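Local structure of SusD homolog (Bacteroides thetaiotaomicron VPI-5482, 3FDH) at residues Y48-V53 with T450-N455; A62-N67 with G308-S313; H103-T108 with K174-D179; R109-V114 with A170-E175. The protein probably binds glycans at the outer membrane surface as a SusD-like lipoprotein and assists their uptake. One frame throughout, in Å; residues are numbered along the deposited sequence.

Contact 1 (Y48-V53 with T450-N455)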
loop_
_atom_site.group_PDB
_atom_site.type_symbol
_atom_site.label_atom_id
_atom_site.label_comp_id
_atom_site.label_asym_id
_atom_site.label_seq_id
_atom_site.Cartn_x
_atom_site.Cartn_y
_atom_site.Cartn_z
ATOM N N TYR A 48 -8.305 8.626 2.751
ATOM C CA TYR A 48 -8.295 8.645 4.211
ATOM C C TYR A 48 -7.044 9.304 4.809
ATOM O O TYR A 48 -7.153 10.048 5.791
ATOM C CB TYR A 48 -8.548 7.271 4.804
ATOM C CG TYR A 48 -9.825 6.602 4.403
ATOM C CD1 TYR A 48 -10.942 7.337 4.045
ATOM C CD2 TYR A 48 -9.964 5.225 4.523
ATOM C CE1 TYR A 48 -12.128 6.709 3.759
ATOM C CE2 TYR A 48 -11.141 4.597 4.223
ATOM C CZ TYR A 48 -12.239 5.348 3.867
ATOM O OH TYR A 48 -13.466 4.738 3.598
ATOM N N ILE A 49 -5.872 9.048 4.230
ATOM C CA ILE A 49 -4.596 9.614 4.723
ATOM C C ILE A 49 -4.066 10.752 3.866
ATOM O O ILE A 49 -2.906 11.146 3.904
ATOM C CB ILE A 49 -3.531 8.557 5.112
ATOM C CG1 ILE A 49 -3.340 7.488 4.053
ATOM C CG2 ILE A 49 -4.020 7.886 6.415
ATOM C CD1 ILE A 49 -2.806 7.964 2.773
ATOM N N GLU A 50 -4.993 11.243 3.056
ATOM C CA GLU A 50 -4.837 12.515 2.360
ATOM C C GLU A 50 -3.728 12.668 1.351
ATOM O O GLU A 50 -3.165 13.754 1.162
ATOM C CB GLU A 50 -4.855 13.665 3.378
ATOM C CG GLU A 50 -6.163 13.723 4.203
ATOM C CD GLU A 50 -6.264 14.894 5.149
ATOM O OE1 GLU A 50 -5.406 15.790 5.144
ATOM O OE2 GLU A 50 -7.222 14.897 5.947
ATOM N N TYR A 51 -3.465 11.572 0.657
ATOM C CA TYR A 51 -2.554 11.600 -0.522
ATOM C C TYR A 51 -3.279 12.231 -1.727
ATOM O O TYR A 51 -2.681 12.819 -2.667
ATOM C CB TYR A 51 -2.198 10.191 -0.915
ATOM C CG TYR A 51 -1.052 9.565 -0.164
ATOM C CD1 TYR A 51 -0.078 10.359 0.478
ATOM C CD2 TYR A 51 -0.881 8.173 -0.162
ATOM C CE1 TYR A 51 1.018 9.772 1.119
ATOM C CE2 TYR A 51 0.193 7.585 0.469
ATOM C CZ TYR A 51 1.161 8.365 1.075
ATOM O OH TYR A 51 2.220 7.735 1.704
ATOM N N GLU A 52 -4.591 12.049 -1.676
ATOM C CA GLU A 52 -5.553 12.524 -2.669
ATOM C C GLU A 52 -6.828 12.903 -2.022
ATOM O O GLU A 52 -7.114 12.485 -0.890
ATOM C CB GLU A 52 -5.834 11.464 -3.765
ATOM C CG GLU A 52 -4.600 10.887 -4.484
ATOM C CD GLU A 52 -3.806 11.826 -5.359
ATOM O OE1 GLU A 52 -4.313 12.910 -5.729
ATOM O OE2 GLU A 52 -2.666 11.434 -5.738
ATOM N N VAL A 53 -7.620 13.636 -2.794
ATOM C CA VAL A 53 -8.954 14.056 -2.364
ATOM C C VAL A 53 -10.001 13.429 -3.251
ATOM O O VAL A 53 -9.923 13.455 -4.475
ATOM C CB VAL A 53 -9.106 15.604 -2.358
ATOM C CG1 VAL A 53 -10.471 16.019 -1.828
ATOM C CG2 VAL A 53 -8.006 16.244 -1.504
ATOM N N THR A 450 0.166 14.858 9.939
ATOM C CA THR A 450 -1.011 15.716 10.097
ATOM C C THR A 450 -2.032 15.519 8.993
ATOM O O THR A 450 -1.709 15.556 7.806
ATOM C CB THR A 450 -0.612 17.209 10.063
ATOM O OG1 THR A 450 0.276 17.478 11.152
ATOM C CG2 THR A 450 -1.839 18.113 10.213
ATOM N N LEU A 451 -3.270 15.333 9.408
ATOM C CA LEU A 451 -4.426 15.243 8.495
ATOM C C LEU A 451 -5.316 16.418 8.769
ATOM O O LEU A 451 -5.503 16.778 9.917
ATOM C CB LEU A 451 -5.204 13.940 8.709
ATOM C CG LEU A 451 -4.347 12.691 8.457
ATOM C CD1 LEU A 451 -5.272 11.479 8.614
ATOM C CD2 LEU A 451 -3.701 12.762 7.099
ATOM N N THR A 452 -5.889 17.014 7.736
ATOM C CA THR A 452 -6.709 18.221 7.923
ATOM C C THR A 452 -8.217 18.055 7.726
ATOM O O THR A 452 -8.982 18.957 8.003
ATOM C CB THR A 452 -6.167 19.371 7.057
ATOM O OG1 THR A 452 -6.363 19.098 5.671
ATOM C CG2 THR A 452 -4.688 19.553 7.329
ATOM N N ASN A 453 -8.659 16.882 7.275
ATOM C CA ASN A 453 -10.097 16.658 7.072
ATOM C C ASN A 453 -10.891 16.987 8.358
ATOM O O ASN A 453 -10.698 16.338 9.371
ATOM C CB ASN A 453 -10.322 15.194 6.643
ATOM C CG ASN A 453 -11.713 14.934 6.134
ATOM O OD1 ASN A 453 -12.699 15.467 6.659
ATOM N ND2 ASN A 453 -11.812 14.022 5.154
ATOM N N PRO A 454 -11.840 17.943 8.313
ATOM C CA PRO A 454 -12.509 18.294 9.568
ATOM C C PRO A 454 -13.414 17.233 10.078
ATOM O O PRO A 454 -13.817 17.254 11.240
ATOM C CB PRO A 454 -13.363 19.503 9.180
ATOM C CG PRO A 454 -12.807 19.982 7.898
ATOM C CD PRO A 454 -12.283 18.802 7.208
ATOM N N ASN A 455 -13.718 16.288 9.203
ATOM C CA ASN A 455 -14.675 15.228 9.546
ATOM C C ASN A 455 -14.036 14.144 10.392
ATOM O O ASN A 455 -14.692 13.235 10.918
ATOM C CB ASN A 455 -15.270 14.629 8.282
ATOM C CG ASN A 455 -16.071 15.642 7.496
ATOM O OD1 ASN A 455 -17.145 16.047 7.921
ATOM N ND2 ASN A 455 -15.563 16.025 6.314
#
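A Schellman motif closes helix 40-48, and its C-prime residue, Glu50, reaches out from that turn to grip the backbone of Thr452 and Asn453. The evidence for the motif is the positive phi of Glu50 together with two bonds back into the last turn, Tyr51 N to Ser46 O and Glu50 N to Ser47 O. Beyond CG the Glu50 chain runs extended (chi2 -176°), which carries CD away from its own backbone. Glu50 OE1 then accepts from Thr452 N at 2.9 Å along a nearly straight N-H line of 174°, and Glu50 OE2 accepts from Asn453 N at 2.8 Å, with 153° at the hydrogen. Both donors arrive on the syn sides and only modestly out of the carboxylate plane, so two successive N-H groups share one carboxylate. Ser266 OG is a further partner of OE1. Beside this polar grip, Leu451 spreads its methyls over the helix end: CD1 lies 3.7 Å from Tyr48 O, and CD2 lies 3.7 Å from Ile49 O. An alanine in place of Glu50 would take away the carboxylate and would probably leave the N-H groups of Thr452 and Asn453, and the hydroxyl of Ser266, without this acceptor. Past the bound pair the chain turns: Asn453 OD1 accepts from Asn455 N at 2.9 Å and, in its carbonyl plane, from Asn455 ND2 at 2.9 Å. The whole is a helix C-terminus closed by a Schellman motif, tied by a bidentate carboxylate to an Asx turn that leads into helix 456-459.

Contact 2 (A62-N67 with G308-S313)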
loop_
_atom_site.group_PDB
_atom_site.type_symbol
_atom_site.label_atom_id
_atom_site.label_comp_id
_atom_site.label_asym_id
_atom_site.label_seq_id
_atom_site.Cartn_x
_atom_site.Cartn_y
_atom_site.Cartn_z
ATOM N N ALA A 62 -16.872 9.353 0.476
ATOM C CA ALA A 62 -15.834 8.831 1.387
ATOM C C ALA A 62 -15.070 10.033 1.951
ATOM O O ALA A 62 -14.796 10.139 3.142
ATOM C CB ALA A 62 -14.870 7.851 0.668
ATOM N N GLU A 63 -14.741 10.969 1.072
ATOM C CA GLU A 63 -14.003 12.146 1.471
ATOM C C GLU A 63 -14.701 12.985 2.552
ATOM O O GLU A 63 -14.073 13.487 3.487
ATOM C CB GLU A 63 -13.739 13.007 0.222
ATOM C CG GLU A 63 -12.790 14.221 0.471
ATOM C CD GLU A 63 -11.357 13.821 0.828
ATOM O OE1 GLU A 63 -10.808 12.865 0.209
ATOM O OE2 GLU A 63 -10.760 14.522 1.683
ATOM N N VAL A 64 -16.010 13.136 2.412
ATOM C CA VAL A 64 -16.790 13.986 3.312
ATOM C C VAL A 64 -17.366 13.158 4.421
ATOM O O VAL A 64 -18.096 13.605 5.263
ATOM C CB VAL A 64 -17.863 14.815 2.581
ATOM C CG1 VAL A 64 -17.181 15.810 1.616
ATOM C CG2 VAL A 64 -18.969 13.909 1.904
ATOM N N ARG A 65 -17.019 11.895 4.368
ATOM C CA ARG A 65 -17.437 10.900 5.372
ATOM C C ARG A 65 -18.918 10.786 5.524
ATOM O O ARG A 65 -19.426 10.758 6.653
ATOM C CB ARG A 65 -16.838 11.221 6.733
ATOM C CG ARG A 65 -15.354 11.365 6.755
ATOM C CD ARG A 65 -14.592 10.113 6.385
ATOM N NE ARG A 65 -13.219 10.375 6.749
ATOM C CZ ARG A 65 -12.242 10.705 5.918
ATOM N NH1 ARG A 65 -12.403 10.677 4.599
ATOM N NH2 ARG A 65 -11.068 10.992 6.424
ATOM N N GLU A 66 -19.630 10.737 4.405
ATOM C CA GLU A 66 -21.079 10.548 4.450
ATOM C C GLU A 66 -21.474 9.137 4.007
ATOM O O GLU A 66 -21.556 8.837 2.821
ATOM C CB GLU A 66 -21.785 11.671 3.667
ATOM C CG GLU A 66 -21.339 13.071 4.205
ATOM C CD GLU A 66 -21.834 14.312 3.418
ATOM O OE1 GLU A 66 -22.551 14.176 2.399
ATOM O OE2 GLU A 66 -21.478 15.448 3.852
ATOM N N ASN A 67 -21.715 8.277 4.996
ATOM C CA ASN A 67 -22.155 6.883 4.779
ATOM C C ASN A 67 -21.139 5.930 4.189
ATOM O O ASN A 67 -20.958 4.799 4.648
ATOM C CB ASN A 67 -23.324 6.899 3.820
ATOM C CG ASN A 67 -24.534 7.601 4.407
ATOM O OD1 ASN A 67 -24.778 7.513 5.598
ATOM N ND2 ASN A 67 -25.276 8.325 3.572
ATOM N N GLY A 308 -11.429 16.911 2.826
ATOM C CA GLY A 308 -12.675 16.791 3.569
ATOM C C GLY A 308 -13.824 17.712 3.205
ATOM O O GLY A 308 -14.905 17.591 3.785
ATOM N N SER A 309 -13.625 18.626 2.261
ATOM C CA SER A 309 -14.671 19.585 1.903
ATOM C C SER A 309 -14.670 20.085 0.440
ATOM O O SER A 309 -15.037 21.227 0.180
ATOM C CB SER A 309 -14.599 20.801 2.864
ATOM O OG SER A 309 -13.454 21.604 2.595
ATOM N N PRO A 310 -14.279 19.233 -0.537
ATOM C CA PRO A 310 -14.411 19.767 -1.887
ATOM C C PRO A 310 -15.835 19.877 -2.388
ATOM O O PRO A 310 -16.767 19.271 -1.869
ATOM C CB PRO A 310 -13.761 18.683 -2.746
ATOM C CG PRO A 310 -14.142 17.435 -2.032
ATOM C CD PRO A 310 -14.033 17.794 -0.546
ATOM N N ASP A 311 -15.981 20.671 -3.415
ATOM C CA ASP A 311 -17.208 20.686 -4.204
ATOM C C ASP A 311 -17.114 19.422 -5.064
ATOM O O ASP A 311 -16.020 19.021 -5.473
ATOM C CB ASP A 311 -17.269 21.910 -5.111
ATOM C CG ASP A 311 -17.473 23.197 -4.344
ATOM O OD1 ASP A 311 -18.064 23.154 -3.233
ATOM O OD2 ASP A 311 -17.084 24.250 -4.896
ATOM N N GLN A 312 -18.245 18.784 -5.318
ATOM C CA GLN A 312 -18.247 17.549 -6.081
ATOM C C GLN A 312 -18.150 17.864 -7.579
ATOM O O GLN A 312 -18.996 18.561 -8.159
ATOM C CB GLN A 312 -19.485 16.746 -5.724
ATOM C CG GLN A 312 -19.399 15.344 -6.233
ATOM C CD GLN A 312 -20.604 14.529 -5.865
ATOM O OE1 GLN A 312 -20.670 13.336 -6.191
ATOM N NE2 GLN A 312 -21.577 15.158 -5.195
ATOM N N SER A 313 -17.083 17.392 -8.204
ATOM C CA SER A 313 -16.808 17.720 -9.586
ATOM C C SER A 313 -15.606 16.934 -10.099
ATOM O O SER A 313 -14.639 16.709 -9.364
ATOM C CB SER A 313 -16.485 19.215 -9.669
ATOM O OG SER A 313 -16.058 19.621 -10.967
#
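The flat carboxylate of Glu63 meets the 308-313 loop through OE2, whose anti lone pair accepts from Gly308 N at 2.7 Å, with 147° at the hydrogen. Its other oxygen, OE1, is taken by Ser47 OG and Gly54 N, so both oxygens of this buried group are satisfied. The second flat group, the guanidinium of Arg65, has Ala62 at its edge and in its plane: Arg65 NH1 donates to Ala62 O at 2.9 Å. Arg65 N reaches Ala62 O from the opposite face of the carbonyl plane, at 3.1 Å. Arg65 has positive phi and two bonds back into the last turn, the Schellman ending of helix 57-63. Glu63 CG, anti to the backbone N (chi1 -172°), packs 3.9 Å from Pro310 CD, the two side chains crossing obliquely, and the bend at chi2 (66°) then turns CD aside. Gly308 fits closely against this helix end. Gly308 CA lies 3.6 Å from Glu63 O, a C-H...O contact, and the positive phi of this residue favours glycine. Val64 CG1 rests 3.6 Å from Gly308 O. Arg65 NE and NH2 donate to Lys459 O and Asn456 OD1.

Contact 3 (H103-T108 with K174-D179)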
loop_
_atom_site.group_PDB
_atom_site.type_symbol
_atom_site.label_atom_id
_atom_site.label_comp_id
_atom_site.label_asym_id
_atom_site.label_seq_id
_atom_site.Cartn_x
_atom_site.Cartn_y
_atom_site.Cartn_z
ATOM N N HIS A 103 2.472 -32.133 -7.064
ATOM C CA HIS A 103 3.534 -32.567 -6.146
ATOM C C HIS A 103 4.909 -32.354 -6.762
ATOM O O HIS A 103 5.144 -32.656 -7.921
ATOM C CB HIS A 103 3.377 -34.046 -5.784
ATOM C CG HIS A 103 3.443 -34.973 -6.968
ATOM N ND1 HIS A 103 2.361 -35.207 -7.796
ATOM C CD2 HIS A 103 4.456 -35.729 -7.458
ATOM C CE1 HIS A 103 2.708 -36.057 -8.746
ATOM N NE2 HIS A 103 3.974 -36.390 -8.563
ATOM N N GLY A 104 5.822 -31.836 -5.964
ATOM C CA GLY A 104 7.197 -31.597 -6.403
ATOM C C GLY A 104 7.473 -30.174 -6.830
ATOM O O GLY A 104 8.603 -29.812 -7.152
ATOM N N ASN A 105 6.416 -29.377 -6.872
ATOM C CA ASN A 105 6.555 -27.967 -7.233
ATOM C C ASN A 105 6.582 -27.136 -5.965
ATOM O O ASN A 105 5.656 -26.413 -5.637
ATOM C CB ASN A 105 5.467 -27.547 -8.211
ATOM C CG ASN A 105 5.662 -28.178 -9.543
ATOM O OD1 ASN A 105 6.611 -27.857 -10.247
ATOM N ND2 ASN A 105 4.779 -29.079 -9.908
ATOM N N ASP A 106 7.694 -27.276 -5.264
ATOM C CA ASP A 106 7.885 -26.650 -3.941
ATOM C C ASP A 106 8.140 -25.174 -4.017
ATOM O O ASP A 106 7.693 -24.419 -3.147
ATOM C CB ASP A 106 9.025 -27.344 -3.167
ATOM C CG ASP A 106 8.687 -28.774 -2.808
ATOM O OD1 ASP A 106 7.562 -29.015 -2.324
ATOM O OD2 ASP A 106 9.551 -29.655 -2.994
ATOM N N VAL A 107 8.815 -24.757 -5.083
ATOM C CA VAL A 107 9.121 -23.342 -5.280
ATOM C C VAL A 107 7.832 -22.567 -5.596
ATOM O O VAL A 107 7.563 -21.529 -5.018
ATOM C CB VAL A 107 10.235 -23.105 -6.315
ATOM C CG1 VAL A 107 10.247 -21.629 -6.741
ATOM C CG2 VAL A 107 11.600 -23.515 -5.692
ATOM N N THR A 108 7.014 -23.142 -6.463
ATOM C CA THR A 108 5.717 -22.569 -6.821
ATOM C C THR A 108 4.861 -22.515 -5.569
ATOM O O THR A 108 4.125 -21.571 -5.325
ATOM C CB THR A 108 5.010 -23.421 -7.915
ATOM O OG1 THR A 108 5.725 -23.282 -9.146
ATOM C CG2 THR A 108 3.601 -22.955 -8.128
ATOM N N LYS A 174 13.849 -24.862 -2.288
ATOM C CA LYS A 174 13.818 -26.199 -2.903
ATOM C C LYS A 174 13.725 -26.104 -4.405
ATOM O O LYS A 174 14.368 -25.259 -5.012
ATOM C CB LYS A 174 12.661 -27.019 -2.354
ATOM C CG LYS A 174 12.690 -27.113 -0.818
ATOM C CD LYS A 174 11.525 -27.890 -0.279
ATOM C CE LYS A 174 11.493 -27.858 1.238
ATOM N NZ LYS A 174 10.179 -28.252 1.820
ATOM N N GLU A 175 12.889 -26.950 -4.990
ATOM C CA GLU A 175 12.710 -26.978 -6.450
ATOM C C GLU A 175 11.290 -27.102 -6.956
ATOM O O GLU A 175 10.346 -27.387 -6.235
ATOM C CB GLU A 175 13.406 -28.186 -7.026
ATOM C CG GLU A 175 14.728 -28.497 -6.401
ATOM C CD GLU A 175 15.899 -27.955 -7.167
ATOM O OE1 GLU A 175 15.953 -26.721 -7.398
ATOM O OE2 GLU A 175 16.775 -28.795 -7.515
ATOM N N ASP A 176 11.212 -26.917 -8.265
ATOM C CA ASP A 176 10.002 -27.113 -9.055
ATOM C C ASP A 176 10.228 -28.178 -10.110
ATOM O O ASP A 176 11.341 -28.394 -10.583
ATOM C CB ASP A 176 9.583 -25.839 -9.795
ATOM C CG ASP A 176 8.630 -24.971 -9.009
ATOM O OD1 ASP A 176 8.209 -25.320 -7.889
ATOM O OD2 ASP A 176 8.273 -23.929 -9.550
ATOM N N LEU A 177 9.150 -28.850 -10.479
ATOM C CA LEU A 177 9.200 -29.819 -11.562
ATOM C C LEU A 177 8.811 -29.097 -12.846
ATOM O O LEU A 177 9.430 -29.258 -13.903
ATOM C CB LEU A 177 8.255 -30.996 -11.327
ATOM C CG LEU A 177 8.649 -32.002 -10.254
ATOM C CD1 LEU A 177 7.617 -33.103 -10.199
ATOM C CD2 LEU A 177 10.017 -32.573 -10.555
ATOM N N ALA A 178 7.743 -28.329 -12.752
ATOM C CA ALA A 178 7.251 -27.541 -13.887
ATOM C C ALA A 178 7.729 -26.104 -13.752
ATOM O O ALA A 178 7.586 -25.496 -12.718
ATOM C CB ALA A 178 5.739 -27.590 -13.964
ATOM N N ASP A 179 8.281 -25.578 -14.830
ATOM C CA ASP A 179 8.817 -24.205 -14.886
ATOM C C ASP A 179 7.729 -23.133 -14.799
ATOM O O ASP A 179 6.878 -22.997 -15.682
ATOM C CB ASP A 179 9.647 -24.018 -16.164
ATOM C CG ASP A 179 10.438 -22.728 -16.154
ATOM O OD1 ASP A 179 10.420 -22.022 -15.115
ATOM O OD2 ASP A 179 11.084 -22.440 -17.190
HETATM O O HOH W 1 11.768 -29.794 -4.325
HETATM O O HOH W 2 9.448 -30.688 0.311
HETATM O O HOH W 3 5.078 -24.951 -11.261
#
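Chi1 of Asn105 (-69°) sets CG beside its own backbone N, and OD1 beyond it meets the 174-179 loop, while Asp176, with chi1 off the staggered positions at -91°, faces the opening turn of helix 106-127. Asn105 OD1 accepts twice: Ala178 N lies in the carbonyl plane, on a lone pair, at 2.8 Å, whereas Leu177 N comes from above that plane at 2.7 Å. The side chains of Asp176 and Thr108 cross at about a right angle. Asp176 OD1 takes Thr108 N at 2.9 Å, and Asp176 OD2 takes Thr108 OG1 at 2.7 Å, both on the syn side. Glu175 O is also shared, accepting from Asp106 N in the carbonyl plane at 2.8 Å and from Val107 N, high above the plane, at 3.3 Å. Water joins the flanks: one molecule bridges Asp106 OD2 and Glu175 N, another Thr108 OG1 and Ala178 O. Leu177 CD1 sits 3.4 Å from His103 O, and a side chain on Gly104 would run into that methyl. Although Asn105 holds the N-cap position, its side chain makes no capping bond; this is a helix N-terminus whose first-turn N-H groups are taken by acceptors of the 174-179 loop.

Contact 4 (R109-V114 with A170-E175)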
loop_
_atom_site.group_PDB
_atom_site.type_symbol
_atom_site.label_atom_id
_atom_site.label_comp_id
_atom_site.label_asym_id
_atom_site.label_seq_id
_atom_site.Cartn_x
_atom_site.Cartn_y
_atom_site.Cartn_z
ATOM N N ARG A 109 5.050 -23.529 -4.743
ATOM C CA ARG A 109 4.284 -23.658 -3.509
ATOM C C ARG A 109 4.621 -22.511 -2.568
ATOM O O ARG A 109 3.754 -21.919 -1.924
ATOM C CB ARG A 109 4.557 -25.001 -2.827
ATOM C CG ARG A 109 3.593 -25.305 -1.712
ATOM C CD ARG A 109 3.919 -26.601 -1.014
ATOM N NE ARG A 109 2.715 -27.150 -0.399
ATOM C CZ ARG A 109 2.693 -28.180 0.438
ATOM N NH1 ARG A 109 3.808 -28.780 0.792
ATOM N NH2 ARG A 109 1.543 -28.612 0.919
ATOM N N GLY A 110 5.910 -22.220 -2.517
ATOM C CA GLY A 110 6.420 -21.166 -1.668
ATOM C C GLY A 110 5.922 -19.816 -2.131
ATOM O O GLY A 110 5.561 -18.950 -1.336
HETATM N N MSE A 111 5.900 -19.635 -3.436
HETATM C CA MSE A 111 5.423 -18.354 -3.969
HETATM C C MSE A 111 3.961 -18.150 -3.546
HETATM O O MSE A 111 3.537 -17.036 -3.174
HETATM C CB MSE A 111 5.540 -18.310 -5.494
HETATM C CG MSE A 111 6.954 -18.472 -6.006
HETATM SE SE MSE A 111 7.036 -18.644 -7.928
HETATM C CE MSE A 111 8.945 -18.825 -8.136
ATOM N N ALA A 112 3.196 -19.222 -3.657
ATOM C CA ALA A 112 1.774 -19.231 -3.287
ATOM C C ALA A 112 1.595 -18.967 -1.800
ATOM O O ALA A 112 0.638 -18.313 -1.390
ATOM C CB ALA A 112 1.099 -20.557 -3.683
ATOM N N GLU A 113 2.543 -19.445 -1.004
ATOM C CA GLU A 113 2.489 -19.276 0.460
ATOM C C GLU A 113 2.705 -17.809 0.801
ATOM O O GLU A 113 2.041 -17.244 1.673
ATOM C CB GLU A 113 3.505 -20.187 1.167
ATOM C CG GLU A 113 2.984 -21.622 1.238
ATOM C CD GLU A 113 4.030 -22.694 1.543
ATOM O OE1 GLU A 113 5.227 -22.459 1.306
ATOM O OE2 GLU A 113 3.628 -23.807 1.972
ATOM N N VAL A 114 3.580 -17.183 0.042
ATOM C CA VAL A 114 3.828 -15.750 0.193
ATOM C C VAL A 114 2.555 -14.957 -0.203
ATOM O O VAL A 114 2.148 -13.997 0.453
ATOM C CB VAL A 114 5.057 -15.282 -0.639
ATOM C CG1 VAL A 114 5.161 -13.704 -0.657
ATOM C CG2 VAL A 114 6.345 -15.917 -0.095
ATOM N N ALA A 170 11.149 -21.818 3.553
ATOM C CA ALA A 170 11.697 -23.158 3.439
ATOM C C ALA A 170 11.502 -23.703 2.025
ATOM O O ALA A 170 12.426 -24.210 1.384
ATOM C CB ALA A 170 11.048 -24.084 4.458
ATOM N N ASN A 171 10.283 -23.570 1.538
ATOM C CA ASN A 171 9.935 -24.134 0.242
ATOM C C ASN A 171 10.644 -23.452 -0.922
ATOM O O ASN A 171 10.991 -24.080 -1.912
ATOM C CB ASN A 171 8.411 -24.143 0.026
ATOM C CG ASN A 171 7.747 -25.262 0.753
ATOM O OD1 ASN A 171 8.307 -26.361 0.833
ATOM N ND2 ASN A 171 6.546 -25.020 1.281
ATOM N N LEU A 172 10.877 -22.166 -0.770
ATOM C CA LEU A 172 11.468 -21.363 -1.849
ATOM C C LEU A 172 12.903 -21.763 -2.093
ATOM O O LEU A 172 13.491 -21.405 -3.115
ATOM C CB LEU A 172 11.408 -19.865 -1.551
ATOM C CG LEU A 172 10.071 -19.121 -1.692
ATOM C CD1 LEU A 172 10.120 -17.719 -1.024
ATOM C CD2 LEU A 172 9.628 -19.021 -3.193
ATOM N N GLN A 173 13.444 -22.540 -1.169
ATOM C CA GLN A 173 14.842 -22.960 -1.262
ATOM C C GLN A 173 14.973 -24.327 -1.846
ATOM O O GLN A 173 16.061 -24.870 -1.910
ATOM C CB GLN A 173 15.522 -22.908 0.093
ATOM C CG GLN A 173 15.536 -21.493 0.665
ATOM C CD GLN A 173 16.223 -21.392 1.997
ATOM O OE1 GLN A 173 17.441 -21.492 2.085
ATOM N NE2 GLN A 173 15.446 -21.152 3.041
ATOM N N LYS A 174 13.849 -24.862 -2.288
ATOM C CA LYS A 174 13.818 -26.199 -2.903
ATOM C C LYS A 174 13.725 -26.104 -4.405
ATOM O O LYS A 174 14.368 -25.259 -5.012
ATOM C CB LYS A 174 12.661 -27.019 -2.354
ATOM C CG LYS A 174 12.690 -27.113 -0.818
ATOM C CD LYS A 174 11.525 -27.890 -0.279
ATOM C CE LYS A 174 11.493 -27.858 1.238
ATOM N NZ LYS A 174 10.179 -28.252 1.820
ATOM N N GLU A 175 12.889 -26.950 -4.990
ATOM C CA GLU A 175 12.710 -26.978 -6.450
ATOM C C GLU A 175 11.290 -27.102 -6.956
ATOM O O GLU A 175 10.346 -27.387 -6.235
ATOM C CB GLU A 175 13.406 -28.186 -7.026
ATOM C CG GLU A 175 14.728 -28.497 -6.401
ATOM C CD GLU A 175 15.899 -27.955 -7.167
ATOM O OE1 GLU A 175 15.953 -26.721 -7.398
ATOM O OE2 GLU A 175 16.775 -28.795 -7.515
HETATM O O HOH W 4 6.789 -28.272 -0.069
#
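Asn171 and Glu113 meet with amide and carboxylate nearly coplanar, their planes 20° apart, although the two side chains cross at about a right angle. Asn171 ND2 donates to Glu113 OE1 at 2.9 Å; OE1 lies in the amide plane, the bond is close to straight (170°), and OE1 uses its syn lone pair. In both residues CG stands anti to the carbonyl carbon (chi1 -78° for Asn171), and the Glu113 chain then runs extended to bring its carboxylate to the amide. With ND2 so engaged, Asn171 OD1 faces two donors: Lys174 NZ at 2.8 Å, tilted from the carbonyl plane, and a water at 2.6 Å. That water in turn accepts from Arg109 NH1 at the edge of the guanidinium, in its plane. Arg109 is extended from CG to NE, and NE donates to Ile93 O, a second tie on the guanidinium besides the water. An alanine in place of Asn171 would remove the amide and would probably leave Glu113 OE1 without this donor and Lys174 NZ without this acceptor. Next to the polar group, Leu172 CD2 packs 3.9 Å from CG of Met111, a selenomethionine in the crystal, and Leu172 CD1 lies 4.3 Å from Val114 CG2. Gly110 CA approaches Asn171 CB to 4.0 Å; a side chain there would clash with Leu172 CG. This close approach at a glycine, beside the type I turn from Asn171 to Lys174, is helix-to-helix packing consistent with the TPR-like helical fold of SusD relatives.

The four contacts form two pairs on opposite sides of the chain's centre. Contacts 1 and 2 have centres about 11 Å apart and touch directly: Asn453 ND2 lies 2.9 Å from Glu63 O, a probable hydrogen bond that joins the 450-455 loop to the end of helix 57-63. Contacts 3 and 4 are closer still, centres about 8 Å apart; they share Lys174 and Glu175 and lie on successive turns of helix 106-127, with Asn171 CB 3.3 Å from Asp106 O. Between contacts 1 and 3 the centres are about 46 Å apart. A tetraethylene glycol, probably from the crystallisation liquor, lies about 5 Å from the Leu451 side chain in contact 1 and need not mark a glycan site.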